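Local coordinates for DinB-like domain-containing protein (Enterococcus faecalis, PDB 3CEX), which is of unknown function but belongs to the DinB superfamily, whose members are helical-bundle proteins that in many cases bind a metal ion, at residues Pro140-Thr143 / Arg144-Leu148. Numbering follows the deposited sequence.
Sequences PPVT and RQVRL
T143 meets V146 and R147 across the start of helix 144-170, a worked example of how a threonine closes a helix at its N-terminus. Its side chain can be followed outward. T143 CB sits close to the chain as it turns into the helix, 3.9 Å from Q145 N. At the tip, a chi1 of 59° sets OG1 in the gap between the amide nitrogen and the carbonyl carbon of its own backbone, which turns the hydroxyl toward the first turn. There T143 OG1 accepts a nearly straight hydrogen bond from V146 N at 3.2 Å, with an N-H...O angle of 165°. T143 OG1 also touches carbon, 3.4 Å from V146 CG2 and 3.7 Å from Q145 CB. The threonine's carbonyl works alongside: T143 O accepts a hydrogen bond from R147 N at 3.2 Å, the first i to i+4 bond of the helix. V142 adds an apolar margin, its CG1 lying 4.1 Å from V146 CG1, the two valine side chains crossing at about a right angle. V142 CG1 also meets the guanidinium of R147 obliquely, 3.6 Å from NH2. Outside the cap, R144 forms a salt bridge with D132 and a hydrogen bond with Y121 OH, while Q145 NE2 bonds E12 of the second subunit. This is a classic threonine N-cap, here joining the short antiparallel hairpin of strands 133-135 and 142-143 to the last long helix of the DinB-like bundle.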
# COMPACT_ATOMS: atom_id res chain seq x y z
N PRO A 140 -18.38 -5.14 -12.92
CA PRO A 140 -18.25 -6.25 -13.86
C PRO A 140 -17.86 -7.46 -13.03
O PRO A 140 -17.52 -7.30 -11.84
CB PRO A 140 -17.11 -5.80 -14.77
CG PRO A 140 -16.23 -5.01 -13.90
CD PRO A 140 -17.13 -4.36 -12.83
N PRO A 141 -17.90 -8.66 -13.63
CA PRO A 141 -17.51 -9.86 -12.89
C PRO A 141 -16.11 -9.77 -12.28
O PRO A 141 -15.24 -9.04 -12.79
CB PRO A 141 -17.54 -10.95 -13.96
CG PRO A 141 -18.48 -10.46 -14.99
CD PRO A 141 -18.34 -8.97 -15.01
N VAL A 142 -15.92 -10.48 -11.18
CA VAL A 142 -14.61 -10.58 -10.59
C VAL A 142 -13.85 -11.72 -11.27
O VAL A 142 -14.34 -12.86 -11.31
CB VAL A 142 -14.72 -10.85 -9.09
CG1 VAL A 142 -13.33 -10.98 -8.47
CG2 VAL A 142 -15.57 -9.76 -8.41
N THR A 143 -12.67 -11.41 -11.76
CA THR A 143 -11.78 -12.36 -12.38
C THR A 143 -10.65 -12.70 -11.43
O THR A 143 -10.45 -12.03 -10.41
CB THR A 143 -11.13 -11.73 -13.61
OG1 THR A 143 -10.40 -10.55 -13.21
CG2 THR A 143 -12.19 -11.38 -14.68
N ARG A 144 -9.87 -13.71 -11.79
CA ARG A 144 -8.71 -14.09 -11.00
C ARG A 144 -7.78 -12.87 -10.80
O ARG A 144 -7.26 -12.64 -9.71
CB ARG A 144 -7.98 -15.22 -11.70
CG ARG A 144 -7.00 -15.99 -10.86
CD ARG A 144 -6.54 -17.24 -11.63
NE ARG A 144 -7.67 -18.04 -12.10
CZ ARG A 144 -8.31 -18.95 -11.39
NH1 ARG A 144 -7.95 -19.24 -10.15
NH2 ARG A 144 -9.31 -19.60 -11.93
N GLN A 145 -7.61 -12.12 -11.88
CA GLN A 145 -6.70 -11.00 -11.93
C GLN A 145 -7.10 -9.92 -10.94
O GLN A 145 -6.25 -9.43 -10.18
CB GLN A 145 -6.69 -10.42 -13.34
CG GLN A 145 -5.73 -9.26 -13.50
CD GLN A 145 -5.34 -9.06 -14.94
OE1 GLN A 145 -5.01 -10.03 -15.64
NE2 GLN A 145 -5.35 -7.80 -15.40
N VAL A 146 -8.39 -9.59 -10.91
CA VAL A 146 -8.94 -8.58 -9.99
C VAL A 146 -8.69 -9.00 -8.54
O VAL A 146 -8.28 -8.21 -7.69
CB VAL A 146 -10.44 -8.33 -10.30
CG1 VAL A 146 -11.13 -7.59 -9.15
CG2 VAL A 146 -10.59 -7.53 -11.61
N ARG A 147 -8.87 -10.29 -8.26
CA ARG A 147 -8.73 -10.79 -6.90
C ARG A 147 -7.26 -10.74 -6.46
O ARG A 147 -6.97 -10.35 -5.33
CB ARG A 147 -9.30 -12.19 -6.86
CG ARG A 147 -9.14 -12.96 -5.63
CD ARG A 147 -9.95 -12.42 -4.47
NE ARG A 147 -11.25 -11.81 -4.77
CZ ARG A 147 -12.43 -12.43 -4.73
NH1 ARG A 147 -12.53 -13.73 -4.51
NH2 ARG A 147 -13.53 -11.73 -4.95
N LEU A 148 -6.35 -11.11 -7.36
CA LEU A 148 -4.92 -11.02 -7.13
C LEU A 148 -4.44 -9.59 -6.89
O LEU A 148 -3.64 -9.36 -6.01
CB LEU A 148 -4.13 -11.63 -8.29
CG LEU A 148 -4.23 -13.17 -8.39
CD1 LEU A 148 -3.60 -13.73 -9.68
CD2 LEU A 148 -3.61 -13.82 -7.12